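Local coordinates for outer membrane lipoprotein carrier protein LolA (Thermus thermophilus, PDB 2YZY) that is of unproven function but probably carries lipoproteins across the periplasm toward the outer membrane, sheltering their acyl chains as LolA-type carriers do, at residues Glu16-Thr21 with Phe178-Leu183; Pro22-Val27 with Arg43-Pro48; Leu52-Phe57 with Phe67-Glu72. All coordinates share one frame; numbering follows the deposited sequence.

Contact 1 of 3, residues Glu16-Thr21 with Phe178-Leu183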
loop_
_atom_site.group_PDB
_atom_site.type_symbol
_atom_site.label_atom_id
_atom_site.label_comp_id
_atom_site.label_asym_id
_atom_site.label_seq_id
_atom_site.Cartn_x
_atom_site.Cartn_y
_atom_site.Cartn_z
ATOM N N GLU A 16 -1.967 0.292 -13.363
ATOM C CA GLU A 16 -2.885 1.400 -13.130
ATOM C C GLU A 16 -4.216 1.176 -13.835
ATOM O O GLU A 16 -5.281 1.381 -13.249
ATOM C CB GLU A 16 -2.258 2.713 -13.603
ATOM C CG GLU A 16 -3.082 3.944 -13.259
ATOM C CD GLU A 16 -2.319 5.237 -13.481
ATOM O OE1 GLU A 16 -1.964 5.532 -14.641
ATOM O OE2 GLU A 16 -2.068 5.955 -12.490
ATOM N N LYS A 17 -4.156 0.753 -15.093
ATOM C CA LYS A 17 -5.374 0.500 -15.855
ATOM C C LYS A 17 -6.119 -0.717 -15.316
ATOM O O LYS A 17 -7.349 -0.727 -15.257
ATOM C CB LYS A 17 -5.049 0.271 -17.335
ATOM C CG LYS A 17 -4.937 1.530 -18.192
ATOM C CD LYS A 17 -3.644 2.302 -17.970
ATOM C CE LYS A 17 -3.706 3.192 -16.742
ATOM N NZ LYS A 17 -2.467 4.005 -16.612
ATOM N N ASN A 18 -5.367 -1.736 -14.915
ATOM C CA ASN A 18 -5.945 -2.972 -14.405
ATOM C C ASN A 18 -6.600 -2.827 -13.034
ATOM O O ASN A 18 -7.436 -3.646 -12.656
ATOM C CB ASN A 18 -4.867 -4.063 -14.354
ATOM C CG ASN A 18 -5.441 -5.439 -14.083
ATOM O OD1 ASN A 18 -6.381 -5.873 -14.748
ATOM N ND2 ASN A 18 -4.868 -6.141 -13.110
ATOM N N LEU A 19 -6.220 -1.790 -12.292
ATOM C CA LEU A 19 -6.786 -1.558 -10.966
ATOM C C LEU A 19 -7.613 -0.277 -10.925
ATOM O O LEU A 19 -7.593 0.455 -9.934
ATOM C CB LEU A 19 -5.673 -1.476 -9.919
ATOM C CG LEU A 19 -4.859 -2.753 -9.691
ATOM C CD1 LEU A 19 -3.776 -2.492 -8.656
ATOM C CD2 LEU A 19 -5.781 -3.873 -9.234
ATOM N N SER A 20 -8.343 -0.016 -12.006
ATOM C CA SER A 20 -9.174 1.180 -12.101
ATOM C C SER A 20 -10.543 0.995 -11.443
ATOM O O SER A 20 -11.295 1.956 -11.287
ATOM C CB SER A 20 -9.349 1.579 -13.570
ATOM O OG SER A 20 -9.970 0.544 -14.311
ATOM N N THR A 21 -10.865 -0.240 -11.066
ATOM C CA THR A 21 -12.133 -0.539 -10.404
ATOM C C THR A 21 -11.835 -0.797 -8.926
ATOM O O THR A 21 -10.689 -1.046 -8.556
ATOM C CB THR A 21 -12.820 -1.778 -11.021
ATOM O OG1 THR A 21 -11.909 -2.883 -11.022
ATOM C CG2 THR A 21 -13.266 -1.482 -12.451
ATOM N N PHE A 178 -6.054 -10.462 -1.931
ATOM C CA PHE A 178 -6.529 -9.437 -2.858
ATOM C C PHE A 178 -7.894 -9.835 -3.394
ATOM O O PHE A 178 -8.158 -11.015 -3.626
ATOM C CB PHE A 178 -5.560 -9.299 -4.037
ATOM C CG PHE A 178 -6.040 -8.358 -5.114
ATOM C CD1 PHE A 178 -5.826 -6.988 -5.008
ATOM C CD2 PHE A 178 -6.716 -8.847 -6.232
ATOM C CE1 PHE A 178 -6.278 -6.110 -6.000
ATOM C CE2 PHE A 178 -7.173 -7.982 -7.228
ATOM C CZ PHE A 178 -6.952 -6.610 -7.112
ATOM N N LYS A 179 -8.747 -8.843 -3.609
ATOM C CA LYS A 179 -10.082 -9.101 -4.121
ATOM C C LYS A 179 -10.677 -7.861 -4.768
ATOM O O LYS A 179 -10.591 -6.764 -4.216
ATOM C CB LYS A 179 -10.987 -9.559 -2.970
ATOM C CG LYS A 179 -12.478 -9.516 -3.261
ATOM C CD LYS A 179 -13.281 -9.798 -1.997
ATOM C CE LYS A 179 -14.775 -9.643 -2.239
ATOM N NZ LYS A 179 -15.263 -10.557 -3.305
ATOM N N ARG A 180 -11.255 -8.027 -5.953
ATOM C CA ARG A 180 -11.917 -6.913 -6.608
ATOM C C ARG A 180 -13.295 -6.903 -5.964
ATOM O O ARG A 180 -13.860 -7.959 -5.678
ATOM C CB ARG A 180 -12.028 -7.135 -8.120
ATOM C CG ARG A 180 -10.711 -6.925 -8.856
ATOM C CD ARG A 180 -10.932 -6.740 -10.348
ATOM N NE ARG A 180 -9.708 -6.329 -11.031
ATOM C CZ ARG A 180 -8.645 -7.109 -11.199
ATOM N NH1 ARG A 180 -8.649 -8.351 -10.738
ATOM N NH2 ARG A 180 -7.573 -6.642 -11.825
ATOM N N THR A 181 -13.842 -5.720 -5.729
ATOM C CA THR A 181 -15.132 -5.645 -5.070
ATOM C C THR A 181 -15.829 -4.333 -5.395
ATOM O O THR A 181 -15.498 -3.664 -6.373
ATOM C CB THR A 181 -14.921 -5.755 -3.544
ATOM O OG1 THR A 181 -16.183 -5.730 -2.867
ATOM C CG2 THR A 181 -14.049 -4.602 -3.052
ATOM N N ASN A 182 -16.828 -3.993 -4.592
ATOM C CA ASN A 182 -17.523 -2.733 -4.756
ATOM C C ASN A 182 -17.428 -2.038 -3.408
ATOM O O ASN A 182 -17.607 -2.666 -2.363
ATOM C CB ASN A 182 -18.988 -2.938 -5.143
ATOM C CG ASN A 182 -19.695 -1.625 -5.410
ATOM O OD1 ASN A 182 -19.102 -0.696 -5.966
ATOM N ND2 ASN A 182 -20.963 -1.539 -5.027
ATOM N N LEU A 183 -17.135 -0.747 -3.432
ATOM C CA LEU A 183 -17.000 0.023 -2.204
ATOM C C LEU A 183 -17.678 1.363 -2.383
ATOM O O LEU A 183 -17.851 1.833 -3.514
ATOM C CB LEU A 183 -15.518 0.231 -1.882
ATOM C CG LEU A 183 -14.693 -1.038 -1.668
ATOM C CD1 LEU A 183 -13.204 -0.711 -1.759
ATOM C CD2 LEU A 183 -15.033 -1.655 -0.313
HETATM O O HOH W 1 -13.828 -3.971 -9.091
#

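Contact 2 of 3, residues Pro22-Val27 with Arg43-Pro48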
loop_
_atom_site.group_PDB
_atom_site.type_symbol
_atom_site.label_atom_id
_atom_site.label_comp_id
_atom_site.label_asym_id
_atom_site.label_seq_id
_atom_site.Cartn_x
_atom_site.Cartn_y
_atom_site.Cartn_z
ATOM N N PRO A 22 -12.860 -0.747 -8.060
ATOM C CA PRO A 22 -12.641 -0.973 -6.628
ATOM C C PRO A 22 -12.001 -2.307 -6.262
ATOM O O PRO A 22 -12.293 -3.347 -6.856
ATOM C CB PRO A 22 -14.043 -0.833 -6.032
ATOM C CG PRO A 22 -14.733 0.083 -6.991
ATOM C CD PRO A 22 -14.271 -0.421 -8.329
ATOM N N TRP A 23 -11.122 -2.263 -5.269
ATOM C CA TRP A 23 -10.456 -3.468 -4.808
ATOM C C TRP A 23 -10.009 -3.312 -3.365
ATOM O O TRP A 23 -9.977 -2.207 -2.824
ATOM C CB TRP A 23 -9.246 -3.801 -5.699
ATOM C CG TRP A 23 -8.203 -2.715 -5.788
ATOM C CD1 TRP A 23 -8.127 -1.717 -6.720
ATOM C CD2 TRP A 23 -7.109 -2.501 -4.884
ATOM N NE1 TRP A 23 -7.058 -0.894 -6.451
ATOM C CE2 TRP A 23 -6.417 -1.350 -5.328
ATOM C CE3 TRP A 23 -6.650 -3.168 -3.740
ATOM C CZ2 TRP A 23 -5.291 -0.850 -4.666
ATOM C CZ3 TRP A 23 -5.529 -2.669 -3.080
ATOM C CH2 TRP A 23 -4.864 -1.519 -3.548
ATOM N N GLN A 24 -9.694 -4.438 -2.739
ATOM C CA GLN A 24 -9.213 -4.441 -1.371
ATOM C C GLN A 24 -8.161 -5.526 -1.258
ATOM O O GLN A 24 -8.099 -6.438 -2.094
ATOM C CB GLN A 24 -10.364 -4.647 -0.369
ATOM C CG GLN A 24 -11.297 -5.817 -0.623
ATOM C CD GLN A 24 -12.557 -5.730 0.237
ATOM O OE1 GLN A 24 -13.244 -4.713 0.244
ATOM N NE2 GLN A 24 -12.861 -6.797 0.960
ATOM N N ALA A 25 -7.312 -5.412 -0.244
ATOM C CA ALA A 25 -6.242 -6.374 -0.065
ATOM C C ALA A 25 -5.748 -6.413 1.367
ATOM O O ALA A 25 -6.124 -5.586 2.198
ATOM C CB ALA A 25 -5.080 -6.027 -0.994
ATOM N N THR A 26 -4.908 -7.400 1.644
ATOM C CA THR A 26 -4.308 -7.556 2.956
ATOM C C THR A 26 -2.809 -7.438 2.747
ATOM O O THR A 26 -2.244 -8.116 1.889
ATOM C CB THR A 26 -4.626 -8.934 3.553
ATOM O OG1 THR A 26 -6.044 -9.065 3.696
ATOM C CG2 THR A 26 -3.950 -9.102 4.923
ATOM N N VAL A 27 -2.173 -6.563 3.518
ATOM C CA VAL A 27 -0.733 -6.365 3.413
ATOM C C VAL A 27 -0.092 -6.860 4.701
ATOM O O VAL A 27 -0.525 -6.505 5.796
ATOM C CB VAL A 27 -0.380 -4.872 3.194
ATOM C CG1 VAL A 27 1.135 -4.695 3.167
ATOM C CG2 VAL A 27 -0.980 -4.377 1.876
ATOM N N ARG A 43 -5.281 -3.862 6.285
ATOM C CA ARG A 43 -6.206 -4.116 5.190
ATOM C C ARG A 43 -6.213 -2.823 4.388
ATOM O O ARG A 43 -6.156 -1.732 4.954
ATOM C CB ARG A 43 -7.615 -4.426 5.698
ATOM C CG ARG A 43 -7.761 -5.783 6.379
ATOM C CD ARG A 43 -9.238 -6.107 6.586
ATOM N NE ARG A 43 -9.464 -7.417 7.193
ATOM C CZ ARG A 43 -9.604 -7.630 8.498
ATOM N NH1 ARG A 43 -9.543 -6.616 9.355
ATOM N NH2 ARG A 43 -9.828 -8.859 8.944
ATOM N N VAL A 44 -6.264 -2.949 3.069
ATOM C CA VAL A 44 -6.249 -1.789 2.185
ATOM C C VAL A 44 -7.499 -1.772 1.306
ATOM O O VAL A 44 -7.949 -2.814 0.840
ATOM C CB VAL A 44 -4.985 -1.815 1.304
ATOM C CG1 VAL A 44 -4.961 -0.617 0.387
ATOM C CG2 VAL A 44 -3.738 -1.848 2.189
ATOM N N TYR A 45 -8.050 -0.578 1.090
ATOM C CA TYR A 45 -9.261 -0.401 0.293
ATOM C C TYR A 45 -9.071 0.712 -0.714
ATOM O O TYR A 45 -8.544 1.773 -0.384
ATOM C CB TYR A 45 -10.435 -0.045 1.207
ATOM C CG TYR A 45 -10.736 -1.117 2.217
ATOM C CD1 TYR A 45 -11.652 -2.127 1.933
ATOM C CD2 TYR A 45 -10.045 -1.168 3.430
ATOM C CE1 TYR A 45 -11.872 -3.166 2.825
ATOM C CE2 TYR A 45 -10.254 -2.204 4.326
ATOM C CZ TYR A 45 -11.167 -3.198 4.017
ATOM O OH TYR A 45 -11.357 -4.238 4.898
ATOM N N ALA A 46 -9.528 0.477 -1.939
ATOM C CA ALA A 46 -9.388 1.477 -2.987
ATOM C C ALA A 46 -10.654 1.659 -3.807
ATOM O O ALA A 46 -11.268 0.689 -4.243
ATOM C CB ALA A 46 -8.235 1.094 -3.918
ATOM N N LEU A 47 -11.036 2.918 -3.997
ATOM C CA LEU A 47 -12.189 3.282 -4.813
ATOM C C LEU A 47 -11.599 4.334 -5.755
ATOM O O LEU A 47 -11.757 5.537 -5.547
ATOM C CB LEU A 47 -13.302 3.877 -3.941
ATOM C CG LEU A 47 -14.643 4.190 -4.619
ATOM C CD1 LEU A 47 -15.142 2.979 -5.394
ATOM C CD2 LEU A 47 -15.655 4.604 -3.565
ATOM N N PRO A 48 -10.884 3.877 -6.800
ATOM C CA PRO A 48 -10.226 4.719 -7.806
ATOM C C PRO A 48 -11.045 5.852 -8.411
ATOM O O PRO A 48 -10.574 6.984 -8.486
ATOM C CB PRO A 48 -9.785 3.710 -8.862
ATOM C CG PRO A 48 -9.501 2.489 -8.050
ATOM C CD PRO A 48 -10.688 2.452 -7.115
#

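Contact 3 of 3, residues Leu52-Phe57 with Phe67-Glu72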
loop_
_atom_site.group_PDB
_atom_site.type_symbol
_atom_site.label_atom_id
_atom_site.label_comp_id
_atom_site.label_asym_id
_atom_site.label_seq_id
_atom_site.Cartn_x
_atom_site.Cartn_y
_atom_site.Cartn_z
ATOM N N LEU A 52 -10.441 7.681 -3.620
ATOM C CA LEU A 52 -10.469 7.372 -2.195
ATOM C C LEU A 52 -9.642 6.128 -1.903
ATOM O O LEU A 52 -9.707 5.143 -2.634
ATOM C CB LEU A 52 -11.904 7.138 -1.721
ATOM C CG LEU A 52 -12.892 8.302 -1.715
ATOM C CD1 LEU A 52 -14.202 7.825 -1.092
ATOM C CD2 LEU A 52 -12.329 9.471 -0.920
ATOM N N PHE A 53 -8.884 6.175 -0.814
ATOM C CA PHE A 53 -8.024 5.066 -0.410
ATOM C C PHE A 53 -8.097 4.980 1.116
ATOM O O PHE A 53 -8.114 6.005 1.792
ATOM C CB PHE A 53 -6.589 5.373 -0.848
ATOM C CG PHE A 53 -5.664 4.190 -0.836
ATOM C CD1 PHE A 53 -5.809 3.166 -1.765
ATOM C CD2 PHE A 53 -4.603 4.135 0.064
ATOM C CE1 PHE A 53 -4.908 2.106 -1.803
ATOM C CE2 PHE A 53 -3.696 3.080 0.036
ATOM C CZ PHE A 53 -3.846 2.066 -0.899
ATOM N N ARG A 54 -8.153 3.768 1.661
ATOM C CA ARG A 54 -8.211 3.602 3.112
ATOM C C ARG A 54 -7.321 2.447 3.537
ATOM O O ARG A 54 -7.319 1.396 2.905
ATOM C CB ARG A 54 -9.654 3.337 3.578
ATOM C CG ARG A 54 -9.827 3.235 5.107
ATOM C CD ARG A 54 -11.296 3.038 5.478
ATOM N NE ARG A 54 -11.514 2.832 6.912
ATOM C CZ ARG A 54 -12.132 3.696 7.714
ATOM N NH1 ARG A 54 -12.594 4.848 7.238
ATOM N NH2 ARG A 54 -12.320 3.391 8.991
ATOM N N VAL A 55 -6.545 2.660 4.594
ATOM C CA VAL A 55 -5.662 1.624 5.115
ATOM C C VAL A 55 -6.020 1.434 6.583
ATOM O O VAL A 55 -6.093 2.403 7.344
ATOM C CB VAL A 55 -4.179 2.033 4.994
ATOM C CG1 VAL A 55 -3.289 0.924 5.552
ATOM C CG2 VAL A 55 -3.840 2.321 3.529
ATOM N N GLU A 56 -6.268 0.187 6.974
ATOM C CA GLU A 56 -6.642 -0.137 8.351
ATOM C C GLU A 56 -5.570 -1.031 8.954
ATOM O O GLU A 56 -5.272 -2.099 8.428
ATOM C CB GLU A 56 -8.004 -0.837 8.363
ATOM C CG GLU A 56 -9.123 0.071 7.852
ATOM C CD GLU A 56 -10.478 -0.604 7.781
ATOM O OE1 GLU A 56 -10.620 -1.739 8.286
ATOM O OE2 GLU A 56 -11.408 0.018 7.223
ATOM N N PHE A 57 -5.000 -0.592 10.070
ATOM C CA PHE A 57 -3.926 -1.339 10.711
ATOM C C PHE A 57 -4.363 -2.351 11.755
ATOM O O PHE A 57 -5.247 -2.082 12.574
ATOM C CB PHE A 57 -2.934 -0.347 11.315
ATOM C CG PHE A 57 -2.319 0.563 10.298
ATOM C CD1 PHE A 57 -1.192 0.166 9.585
ATOM C CD2 PHE A 57 -2.896 1.795 10.011
ATOM C CE1 PHE A 57 -0.651 0.987 8.598
ATOM C CE2 PHE A 57 -2.362 2.623 9.024
ATOM C CZ PHE A 57 -1.238 2.217 8.317
ATOM N N PHE A 67 -6.290 3.885 11.369
ATOM C CA PHE A 67 -6.618 3.814 9.958
ATOM C C PHE A 67 -6.282 5.142 9.313
ATOM O O PHE A 67 -6.176 6.175 9.987
ATOM C CB PHE A 67 -8.091 3.407 9.718
ATOM C CG PHE A 67 -9.110 4.430 10.143
ATOM C CD1 PHE A 67 -9.410 5.525 9.331
ATOM C CD2 PHE A 67 -9.808 4.268 11.334
ATOM C CE1 PHE A 67 -10.395 6.440 9.703
ATOM C CE2 PHE A 67 -10.798 5.179 11.718
ATOM C CZ PHE A 67 -11.090 6.267 10.897
ATOM N N THR A 68 -6.062 5.093 8.009
ATOM C CA THR A 68 -5.731 6.278 7.240
ATOM C C THR A 68 -6.683 6.370 6.062
ATOM O O THR A 68 -6.929 5.381 5.374
ATOM C CB THR A 68 -4.297 6.201 6.691
ATOM O OG1 THR A 68 -3.374 6.103 7.778
ATOM C CG2 THR A 68 -3.975 7.438 5.863
ATOM N N VAL A 69 -7.240 7.555 5.844
ATOM C CA VAL A 69 -8.136 7.761 4.716
ATOM C C VAL A 69 -7.470 8.810 3.839
ATOM O O VAL A 69 -7.094 9.881 4.316
ATOM C CB VAL A 69 -9.521 8.270 5.155
ATOM C CG1 VAL A 69 -10.392 8.525 3.920
ATOM C CG2 VAL A 69 -10.189 7.243 6.049
ATOM N N ILE A 70 -7.301 8.492 2.562
ATOM C CA ILE A 70 -6.669 9.432 1.650
ATOM C C ILE A 70 -7.638 9.851 0.557
ATOM O O ILE A 70 -8.330 9.022 -0.034
ATOM C CB ILE A 70 -5.408 8.822 0.996
ATOM C CG1 ILE A 70 -4.417 8.395 2.081
ATOM C CG2 ILE A 70 -4.751 9.847 0.073
ATOM C CD1 ILE A 70 -3.228 7.626 1.558
ATOM N N THR A 71 -7.698 11.154 0.315
ATOM C CA THR A 71 -8.554 11.706 -0.723
ATOM C C THR A 71 -7.659 12.606 -1.561
ATOM O O THR A 71 -6.486 12.791 -1.236
ATOM C CB THR A 71 -9.701 12.549 -0.134
ATOM O OG1 THR A 71 -9.160 13.695 0.537
ATOM C CG2 THR A 71 -10.511 11.727 0.856
ATOM N N GLU A 72 -8.196 13.156 -2.643
ATOM C CA GLU A 72 -7.399 14.033 -3.485
ATOM C C GLU A 72 -7.089 15.314 -2.720
ATOM O O GLU A 72 -6.033 15.921 -2.903
ATOM C CB GLU A 72 -8.153 14.383 -4.771
ATOM C CG GLU A 72 -9.391 15.241 -4.553
ATOM C CD GLU A 72 -9.922 15.837 -5.842
ATOM O OE1 GLU A 72 -10.943 16.556 -5.792
ATOM O OE2 GLU A 72 -9.316 15.591 -6.908
#

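Contact 1 of 3, residues Glu16-Thr21 with Phe178-Leu183
Phe178 begins the contact from near the end of strand 169-180. Its CG stands anti to the backbone N (chi1 174°), which sends the ring toward the turn that follows the N-terminal helix. There Phe178 CZ meets Leu19 CD2 tip to tip at 3.7 Å, a small apolar touch between two bulky side chains reaching from opposite segments.

Two residues on, Arg180 leans the same way, its chain extended from CG to NE, so that the guanidinium arrives at the carboxyl end of the helix while its NH1 lies in the plane of the Phe178 ring, at the edge. Arg180 NH2 donates to Asn18 O over 3.1 Å in an almost straight bond (172° at the hydrogen). The oxygen lies in the guanidinium plane, whereas the nitrogen sits above the carbonyl plane. A cation suits this place: Asn18 is the last helical residue and Leu19 already leaves helical geometry, so the positive charge would probably be stabilised by the partial negative charge of the helix's carboxyl end. Arg180 NH2 and Asn18 ND2 come within 3.0 Å although both are donors; both are bound to Asp154 OD1, which probably makes the close approach tolerable, and the amide also bonds Pro155 O.

At Thr181 the link is through solvent: a water donates to Thr181 O at 3.2 Å and also bonds Thr21 OG1.

The contact lies at the surface, with helix 7-18 ending beside strand 169-180; strand 156-163 touches both Leu19 and Phe178, and strand 23-30 pairs with Lys179 through Gln24.

Contact 2 of 3, residues Pro22-Val27 with Arg43-Pro48
From its CB, the side chain of Trp23 takes the crowded position between backbone N and carbonyl carbon (chi1 58°), and this brings the indole back over the neighbouring strand. NE1 comes within 3.4 Å of Ala46 CB, and CE2 equally near; the methyl sits over one face of the five-membered ring, a CH-pi contact with the carbon 3.6 Å from the centroid. Further out, CZ2 still touches the same methyl, while at the tip CH2 reaches Val44 CG1 at 4.0 Å. Alanine suits this place: its methyl fits beneath the low-lying indole. An alanine in place of Trp23 would lose this cover and would probably leave Ala46 and Val44 less well packed.

Strands 23-30 and 39-47 form an antiparallel beta hairpin, part of the unclosed, half-barrel-like wall of strands characteristic of the LolA-like fold. Trp23 with Ala46 and Ala25 with Val44 are the hydrogen-bonded pairs between these segments, each closed by two N-H to O=C bonds; the shortest of the four runs from Val44 N to Ala25 O, 2.8 Å.

On the opposite face of the hairpin Gln24 runs beside Tyr45, its OE1 set at the ring edge 3.3 Å from CE1, with amide and ring 82° apart. Leu188 of helix 185-188 touches Tyr45 and also Leu47. Where the pairing ends, Pro22 CG presses on Leu47 CD1 at 3.3 Å, tighter than ordinary van der Waals contact.

Contact 3 of 3, residues Leu52-Phe57 with Phe67-Glu72
Two cations grip Glu56 OE2: Arg54 NE, which donates over 2.8 Å to its anti lone pair, and Arg190 NH2, the partner in a second salt bridge. The bond from Arg54 is somewhat bent, 141° at the hydrogen. All this happens on one face of an antiparallel beta hairpin, strands 52-59 and 67-70, within the unclosed barrel of the LolA-like fold.

Arg54 points its CG anti to the backbone N (chi1 -176°) and stays extended to NE, a long reach that swings the guanidinium obliquely across to Phe67. There it lies flat on the ring, planes 19° apart, in a cation-pi stack with CZ 3.8 Å from the centroid; NH2 hovers over the ring centre. Phe67 holds the crowded position between its backbone N and carbonyl carbon, and an aromatic suits it because it offers a face to a buried charge. Arg54 NH1 bonds two carbonyls, Leu188 O and Arg190 O, so the end of helix 185-188 and the residues just after it are held against this face. With bonds at NE and NH1 and a ring against one face, the guanidinium is probably held in one rotation. Glu56 probably offsets part of the positive charge.

Four backbone bonds join the strands through the pairs Phe53 with Ile70 and Val55 with Thr68; Ile70 N to Phe53 O is the shortest, 2.7 Å. On that other face Phe53 CD2 meets Ile70 CD1 at 4.0 Å. Thr68 OG1 lies at the edge of the Phe57 ring, 3.8 Å from CE2, and bonds Asn77 OD1. At the far end Leu52 CD2 and Thr71 CG2, side by side, close to a tight 3.4 Å.

In the fold
The chain enters through helix 7-18, and contact 1 joins the end of that helix to strand 169-180, closing a loop that takes in most of the protein. Contacts 2 and 3 both nest inside it, in series: the hairpin of Pro22-Val27 with Arg43-Pro48 is complete before that of Leu52-Phe57 with Phe67-Glu72 opens. None crosses another. Strand 23-30 lies between 169-180 and 39-47, and contact 1 meets contact 2 through Thr181 N to Pro22 O, 3.0 Å. Tyr45 N to Arg54 O, 2.8 Å, stitches contact 2 to contact 3. Five neighbouring strands are thus joined edge to edge, while contacts 1 and 3 do not touch.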